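Local atomic coordinates of glycosyl transferase family 8 (Streptococcus pneumoniae, PDB entry 5GVV), a protein that transfers galactose from UDP-galactose to the terminal glucose of the GlcNAc-Glc glycan carried by the serine-rich repeat protein PsrP. Residues 355-358 / 359-362; 379-382 / 383-386; 337-340 / 341-345; 147-150 / 151-154. All coordinates share one frame; numbering follows the deposited sequence.

Contact 1 (355-358 / 359-362); sequences LEDA and YEFV
The N-H groups of E360, F361 and V362 reach back four residues to the carbonyls of E356, D357 and A358, with F361 N to D357 O at 2.7 Å and V362 N to A358 O at 2.8 Å, so the two segments form the opening turns of helix 356-364. The side chains lie around this frame. F361 lays one face of its ring over the carbonyl of its own helical partner: D357 O sits above the plane toward the rim, 3.2 Å from F361 CG. With CG beside the backbone N (chi1 -61°), the ring is carried back along the helix, where F361 packs on L336, E337 and V340 of helix 333-342. Y359 has the same first torsion; its CB touches E356 O at 3.1 Å, and its hydroxyl is hydrogen-bonded to D348. V362 CG2, beside its backbone N, comes as close as 3.1 Å to A358 O, the carbonyl that its own N-H uses. On the solvent side D357 and E360 bring like charges together, D357 OD1 lying 3.0 Å from E360 OE2 with the carboxylate planes 66° apart. Such an approach would be unfavourable if both groups are ionised, and may reflect an uncertain placement or a shared proton. The buried A358 marks the inward side, against L283 and Y346. Helix 356-364 is the connection between strands 345-348 and 369-372, the beta-alpha-beta crossover characteristic of a Rossmann-like parallel sheet.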
# COMPACT_ATOMS: atom_id res chain seq x y z
N LEU A 355 -31.66 -3.02 23.61
CA LEU A 355 -32.27 -2.63 22.35
C LEU A 355 -33.13 -3.79 21.85
O LEU A 355 -32.60 -4.77 21.32
CB LEU A 355 -31.19 -2.25 21.34
CG LEU A 355 -30.38 -1.05 21.85
CD1 LEU A 355 -29.03 -0.94 21.18
CD2 LEU A 355 -31.18 0.23 21.69
N GLU A 356 -34.43 -3.67 22.06
CA GLU A 356 -35.37 -4.78 21.88
C GLU A 356 -35.30 -5.48 20.52
O GLU A 356 -35.23 -6.71 20.48
CB GLU A 356 -36.81 -4.32 22.16
CG GLU A 356 -37.32 -4.68 23.56
CD GLU A 356 -36.51 -4.04 24.68
OE1 GLU A 356 -35.76 -3.08 24.43
OE2 GLU A 356 -36.64 -4.50 25.84
N ASP A 357 -35.30 -4.72 19.43
CA ASP A 357 -35.33 -5.32 18.09
C ASP A 357 -34.27 -6.40 17.82
O ASP A 357 -34.46 -7.26 16.97
CB ASP A 357 -35.28 -4.25 16.99
CG ASP A 357 -36.66 -3.91 16.44
OD1 ASP A 357 -37.63 -4.62 16.79
OD2 ASP A 357 -36.77 -2.94 15.66
N ALA A 358 -33.16 -6.36 18.55
CA ALA A 358 -32.17 -7.42 18.45
C ALA A 358 -32.80 -8.73 18.92
O ALA A 358 -32.62 -9.77 18.28
CB ALA A 358 -30.94 -7.09 19.27
N TYR A 359 -33.54 -8.67 20.02
CA TYR A 359 -34.32 -9.82 20.49
C TYR A 359 -35.34 -10.23 19.42
O TYR A 359 -35.57 -11.42 19.20
CB TYR A 359 -35.05 -9.48 21.80
CG TYR A 359 -34.14 -9.19 22.98
CD1 TYR A 359 -32.99 -9.93 23.20
CD2 TYR A 359 -34.44 -8.16 23.87
CE1 TYR A 359 -32.16 -9.67 24.27
CE2 TYR A 359 -33.61 -7.89 24.95
CZ TYR A 359 -32.48 -8.65 25.14
OH TYR A 359 -31.65 -8.38 26.21
N GLU A 360 -35.94 -9.23 18.77
CA GLU A 360 -36.89 -9.50 17.69
C GLU A 360 -36.22 -10.26 16.56
O GLU A 360 -36.75 -11.27 16.08
CB GLU A 360 -37.51 -8.20 17.17
CG GLU A 360 -38.48 -7.55 18.14
CD GLU A 360 -39.60 -6.82 17.42
OE1 GLU A 360 -40.47 -6.24 18.10
OE2 GLU A 360 -39.60 -6.83 16.17
N PHE A 361 -35.05 -9.79 16.14
CA PHE A 361 -34.28 -10.48 15.11
C PHE A 361 -33.92 -11.88 15.60
O PHE A 361 -34.02 -12.85 14.84
CB PHE A 361 -33.01 -9.70 14.75
CG PHE A 361 -33.27 -8.32 14.20
CD1 PHE A 361 -34.48 -8.01 13.58
CD2 PHE A 361 -32.30 -7.33 14.30
CE1 PHE A 361 -34.72 -6.75 13.07
CE2 PHE A 361 -32.53 -6.06 13.79
CZ PHE A 361 -33.74 -5.77 13.18
N VAL A 362 -33.51 -11.98 16.86
CA VAL A 362 -33.15 -13.27 17.46
C VAL A 362 -34.30 -14.28 17.39
O VAL A 362 -34.10 -15.42 16.97
CB VAL A 362 -32.67 -13.10 18.92
CG1 VAL A 362 -32.68 -14.43 19.64
CG2 VAL A 362 -31.28 -12.49 18.96

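Contact 2 (379-382 / 383-386); sequences NLSE and ISYE
S381 and E382 meet S384 and Y385 in a short 3-10 turn within the loop that runs from strand 369-372 to strand 387-389 of the parallel sheet. Two backbone bonds, each spanning three residues, define it: S384 N donates to S381 O at 2.9 Å, and Y385 N to E382 O at 3.0 Å with an N-H...O angle of 160°. A side-chain bond runs beside the first of these. The hydroxyls of S381 and S384 lie 3.1 Å apart, OG to OG, and either could be the donor; S384 OG stands beside its own backbone N, anti to the carbonyl carbon (chi1 -59°), which turns it back toward S381. The pair therefore closes the turn twice, through main chain and through side chain.

Apolar packing occupies a different flank. L380 and Y385 cross at about a right angle, and L380 CD2 touches the phenol end of the ring, 3.7 Å from Y385 CZ. The same ring also has polar neighbours. E382 O lies at its edge, near its plane, 3.7 Å from Y385 CD1. The buried phenol is held further by its hydroxyl, which is hydrogen-bonded to D348 OD2 and to S377 N, tying the turn to the end of strand 345-348 and to the loop at S377. On the exposed side I383 CG1 comes to 3.6 Å from S381 OG.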
# COMPACT_ATOMS: atom_id res chain seq x y z
N ASN A 379 -36.49 -7.15 31.55
CA ASN A 379 -37.83 -7.26 30.98
C ASN A 379 -38.05 -8.61 30.28
O ASN A 379 -39.05 -8.81 29.59
CB ASN A 379 -38.08 -6.09 30.02
CG ASN A 379 -37.67 -4.76 30.62
OD1 ASN A 379 -37.73 -4.57 31.84
ND2 ASN A 379 -37.25 -3.83 29.77
N LEU A 380 -37.12 -9.54 30.49
CA LEU A 380 -37.21 -10.88 29.92
C LEU A 380 -37.29 -11.90 31.04
O LEU A 380 -36.76 -11.65 32.13
CB LEU A 380 -35.97 -11.16 29.06
CG LEU A 380 -36.07 -11.07 27.53
CD1 LEU A 380 -36.74 -9.78 27.09
CD2 LEU A 380 -34.69 -11.19 26.89
N SER A 381 -37.95 -13.03 30.80
CA SER A 381 -37.97 -14.11 31.79
C SER A 381 -36.75 -15.02 31.58
O SER A 381 -36.27 -15.15 30.46
CB SER A 381 -39.26 -14.93 31.70
OG SER A 381 -39.12 -16.01 30.80
N GLU A 382 -36.26 -15.63 32.66
CA GLU A 382 -35.05 -16.46 32.62
C GLU A 382 -35.07 -17.50 31.51
O GLU A 382 -34.12 -17.62 30.74
CB GLU A 382 -34.84 -17.17 33.95
CG GLU A 382 -34.35 -16.29 35.08
CD GLU A 382 -33.82 -17.10 36.24
OE1 GLU A 382 -34.41 -18.16 36.56
OE2 GLU A 382 -32.80 -16.69 36.83
N ILE A 383 -36.16 -18.25 31.43
CA ILE A 383 -36.27 -19.34 30.45
C ILE A 383 -36.41 -18.84 29.00
O ILE A 383 -36.52 -19.64 28.07
CB ILE A 383 -37.41 -20.32 30.82
CG1 ILE A 383 -38.74 -19.58 30.98
CG2 ILE A 383 -37.06 -21.07 32.10
CD1 ILE A 383 -39.86 -20.46 31.50
N SER A 384 -36.39 -17.52 28.82
CA SER A 384 -36.34 -16.95 27.47
C SER A 384 -34.93 -17.07 26.91
O SER A 384 -34.72 -16.94 25.70
CB SER A 384 -36.80 -15.49 27.47
OG SER A 384 -38.13 -15.38 27.96
N TYR A 385 -33.96 -17.30 27.80
CA TYR A 385 -32.59 -17.60 27.41
C TYR A 385 -32.37 -19.11 27.40
O TYR A 385 -33.00 -19.84 28.17
CB TYR A 385 -31.60 -16.96 28.40
CG TYR A 385 -31.58 -15.45 28.37
CD1 TYR A 385 -32.34 -14.70 29.27
CD2 TYR A 385 -30.82 -14.78 27.43
CE1 TYR A 385 -32.32 -13.32 29.23
CE2 TYR A 385 -30.79 -13.40 27.38
CZ TYR A 385 -31.54 -12.67 28.28
OH TYR A 385 -31.51 -11.29 28.23
N GLU A 386 -31.49 -19.59 26.53
CA GLU A 386 -31.10 -20.99 26.54
C GLU A 386 -30.24 -21.29 27.76
O GLU A 386 -30.12 -22.45 28.19
CB GLU A 386 -30.34 -21.37 25.27
CG GLU A 386 -31.16 -22.07 24.20
CD GLU A 386 -31.95 -21.12 23.32
OE1 GLU A 386 -32.53 -21.57 22.32
OE2 GLU A 386 -31.98 -19.90 23.64

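Contact 3 (337-340 / 341-345); sequences EQIV and IASDL
E337 and I341 begin the contact in the closing turns of helix 333-342: I341 N donates to E337 O at 3.1 Å in a nearly straight bond (172°), and I341 CG1 rests 3.3 Å from the same oxygen. The aliphatic part of E337 runs near I341 CD1, while its carboxylate goes on to hydrogen-bond the hydroxyl of Y365. At Q338 the carbonyl takes the N-H of A342 at 3.2 Å. The side chain folds at its second torsion (chi2 -52°), which brings the amide alongside I341, pointing the same way; Q338 OE1 and NE2 are both 4.0 Å from I341 CD1. Q338 also packs on F215 of the second subunit. I339 O is gripped differently. S343 OG donates to it at 2.7 Å, from above the carbonyl plane, and A342 N adds a weak bond. The serine hydroxyl thus folds back onto I339 O at the C-terminal end of the helix. V340 O is next, accepting S343 N at 3.0 Å, a three-residue bond, where I341 N to E337 O and A342 N to Q338 O span four. K367 completes the end by bonding the carbonyls of I341 and S343. V340 and E337 face F361 on helix 356-364, I339 faces strands 278-283 and 302-307, and after the short loop S343-D344 the chain enters strand 345-348, beside strand 278-283 in the parallel sheet.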
# COMPACT_ATOMS: atom_id res chain seq x y z
N GLU A 337 -29.12 -6.55 11.52
CA GLU A 337 -30.04 -7.63 11.17
C GLU A 337 -29.37 -8.69 10.29
O GLU A 337 -29.57 -9.89 10.49
CB GLU A 337 -31.31 -7.10 10.48
CG GLU A 337 -32.25 -8.21 10.00
CD GLU A 337 -33.59 -7.69 9.50
OE1 GLU A 337 -33.64 -6.60 8.90
OE2 GLU A 337 -34.59 -8.40 9.71
N GLN A 338 -28.57 -8.25 9.32
CA GLN A 338 -27.90 -9.18 8.41
C GLN A 338 -26.84 -10.01 9.14
O GLN A 338 -26.62 -11.18 8.81
CB GLN A 338 -27.29 -8.45 7.22
CG GLN A 338 -28.31 -7.78 6.30
CD GLN A 338 -29.41 -8.74 5.87
OE1 GLN A 338 -29.13 -9.82 5.35
NE2 GLN A 338 -30.66 -8.35 6.09
N ILE A 339 -26.18 -9.39 10.11
CA ILE A 339 -25.18 -10.10 10.92
C ILE A 339 -25.86 -11.15 11.80
O ILE A 339 -25.35 -12.26 11.96
CB ILE A 339 -24.35 -9.12 11.78
CG1 ILE A 339 -23.56 -8.17 10.88
CG2 ILE A 339 -23.39 -9.88 12.71
CD1 ILE A 339 -22.81 -7.06 11.61
N VAL A 340 -27.02 -10.81 12.36
CA VAL A 340 -27.77 -11.76 13.19
C VAL A 340 -28.18 -12.99 12.38
O VAL A 340 -27.97 -14.12 12.82
CB VAL A 340 -29.00 -11.10 13.84
CG1 VAL A 340 -29.81 -12.14 14.61
CG2 VAL A 340 -28.58 -9.98 14.78
N ILE A 341 -28.75 -12.77 11.20
CA ILE A 341 -29.11 -13.87 10.30
C ILE A 341 -27.92 -14.79 10.03
O ILE A 341 -28.07 -16.01 9.94
CB ILE A 341 -29.64 -13.32 8.95
CG1 ILE A 341 -30.94 -12.53 9.16
CG2 ILE A 341 -29.86 -14.44 7.94
CD1 ILE A 341 -31.45 -11.87 7.89
N ALA A 342 -26.74 -14.20 9.93
CA ALA A 342 -25.52 -14.94 9.63
C ALA A 342 -24.87 -15.61 10.86
O ALA A 342 -23.93 -16.39 10.71
CB ALA A 342 -24.52 -14.03 8.94
N SER A 343 -25.37 -15.30 12.05
CA SER A 343 -24.74 -15.82 13.27
C SER A 343 -25.39 -17.11 13.77
O SER A 343 -26.50 -17.46 13.34
CB SER A 343 -24.76 -14.75 14.37
OG SER A 343 -24.10 -13.58 13.93
N ASP A 344 -24.69 -17.81 14.65
CA ASP A 344 -25.17 -19.08 15.21
C ASP A 344 -25.75 -18.88 16.60
O ASP A 344 -26.56 -19.68 17.06
CB ASP A 344 -24.01 -20.08 15.32
CG ASP A 344 -23.45 -20.48 13.98
OD1 ASP A 344 -24.23 -20.95 13.12
OD2 ASP A 344 -22.22 -20.34 13.78
N LEU A 345 -25.32 -17.81 17.27
CA LEU A 345 -25.64 -17.65 18.69
C LEU A 345 -25.55 -16.19 19.12
O LEU A 345 -24.53 -15.53 18.87
CB LEU A 345 -24.66 -18.49 19.52
CG LEU A 345 -24.74 -18.32 21.03
CD1 LEU A 345 -26.08 -18.82 21.54
CD2 LEU A 345 -23.61 -19.06 21.70

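Contact 4 (147-150 / 151-154); sequences LINN and KKWG
The carbonyl oxygen of N149 accepts the backbone N-H of W153 at 3.1 Å, a well-aligned bond (164°) that starts helix 150-155 where strand 145-149 gives way to it. The side chain of N149 supplies the N-cap: OD1 accepts from K152 N at 3.3 Å, with the donor standing well above the carboxamide plane. The amide reaches the first turn because chi1 of N149 (-171°) sets CG opposite the backbone N, and ND2 lies against the aliphatic start of K152, 3.3 Å from its CG. K152, bent at its second and third torsions, makes a cation-pi contact with Y127.

The apolar half belongs to I148 and W153, whose side chains cross at about a right angle. I148 CG2 sits over the five-membered ring, 3.5 Å from its centroid and 11° off the normal, a CH-pi contact.

Among the polar groups, W153 NE1 is hydrogen-bonded to Y127 O, which together with the CH-pi contact restrains the ring, and N150 ND2 bonds E99 O. The unit is a capped strand-to-helix junction in the GT-A fold of family 8 glycosyltransferases. Strand 145-149 lies antiparallel to strand 101-105, which leads to the DxD aspartates D106 and D108 on the manganese; the I148 side chain is about 13 Å from bound UDP.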
# COMPACT_ATOMS: atom_id res chain seq x y z
N LEU A 147 19.32 -3.22 19.03
CA LEU A 147 19.32 -4.49 19.74
C LEU A 147 19.07 -4.16 21.20
O LEU A 147 19.91 -3.55 21.86
CB LEU A 147 20.65 -5.22 19.57
CG LEU A 147 20.61 -6.64 20.14
CD1 LEU A 147 19.40 -7.39 19.60
CD2 LEU A 147 21.88 -7.39 19.81
N ILE A 148 17.91 -4.56 21.71
CA ILE A 148 17.42 -4.05 22.99
C ILE A 148 17.45 -5.08 24.12
O ILE A 148 16.98 -6.21 23.96
CB ILE A 148 15.99 -3.50 22.82
CG1 ILE A 148 16.01 -2.24 21.94
CG2 ILE A 148 15.36 -3.19 24.17
CD1 ILE A 148 14.63 -1.75 21.50
N ASN A 149 18.01 -4.68 25.26
CA ASN A 149 17.94 -5.48 26.48
C ASN A 149 16.56 -5.27 27.10
O ASN A 149 16.41 -4.45 28.01
CB ASN A 149 19.05 -5.04 27.44
CG ASN A 149 19.20 -5.96 28.64
OD1 ASN A 149 18.26 -6.65 29.04
ND2 ASN A 149 20.38 -5.96 29.23
N ASN A 150 15.57 -6.00 26.61
CA ASN A 150 14.18 -5.79 27.01
C ASN A 150 13.91 -5.97 28.50
O ASN A 150 13.07 -5.27 29.08
CB ASN A 150 13.25 -6.69 26.20
CG ASN A 150 11.80 -6.23 26.25
OD1 ASN A 150 11.54 -5.03 26.27
ND2 ASN A 150 10.87 -7.17 26.27
N LYS A 151 14.61 -6.90 29.13
CA LYS A 151 14.44 -7.14 30.56
C LYS A 151 14.83 -5.90 31.37
O LYS A 151 14.09 -5.47 32.25
CB LYS A 151 15.27 -8.35 31.00
CG LYS A 151 15.05 -8.77 32.45
CD LYS A 151 16.07 -9.83 32.87
CE LYS A 151 16.51 -9.63 34.32
NZ LYS A 151 17.66 -10.51 34.69
N LYS A 152 15.98 -5.34 31.03
CA LYS A 152 16.48 -4.13 31.69
C LYS A 152 15.54 -2.94 31.48
O LYS A 152 15.31 -2.15 32.40
CB LYS A 152 17.87 -3.78 31.17
CG LYS A 152 19.01 -4.55 31.82
CD LYS A 152 19.79 -3.66 32.78
CE LYS A 152 20.09 -2.31 32.15
NZ LYS A 152 20.88 -1.41 33.06
N TRP A 153 15.02 -2.81 30.26
CA TRP A 153 14.04 -1.78 29.92
C TRP A 153 12.79 -1.90 30.79
O TRP A 153 12.15 -0.89 31.11
CB TRP A 153 13.66 -1.87 28.44
CG TRP A 153 14.70 -1.31 27.51
CD1 TRP A 153 16.04 -1.57 27.51
CD2 TRP A 153 14.47 -0.41 26.41
NE1 TRP A 153 16.66 -0.87 26.50
CE2 TRP A 153 15.71 -0.16 25.81
CE3 TRP A 153 13.33 0.21 25.89
CZ2 TRP A 153 15.85 0.69 24.70
CZ3 TRP A 153 13.47 1.05 24.80
CH2 TRP A 153 14.72 1.28 24.22
N GLY A 154 12.45 -3.13 31.17
CA GLY A 154 11.29 -3.37 32.01
C GLY A 154 11.51 -2.91 33.45
O GLY A 154 10.67 -2.21 34.01

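Overall arrangement
Contacts 3, 1 and 2 follow one another in that order along the C-terminal part of the chain and belong to one six-stranded parallel sheet with its helices. The centres of contacts 3 and 1 are 11 Å apart and those of 1 and 2 are 13 Å apart. F361 joins helices 333-342 and 356-364, and Y359 packs on L380 and Y385 of the 379-386 loop; contacts 2 and 3 do not touch. Contact 4 comes first in the chain, in the other, seven-stranded sheet, with its centre 46 to 52 Å from the others. The nucleotide and manganese site thus lies in the domain of contact 4, well away from the C-terminal cluster.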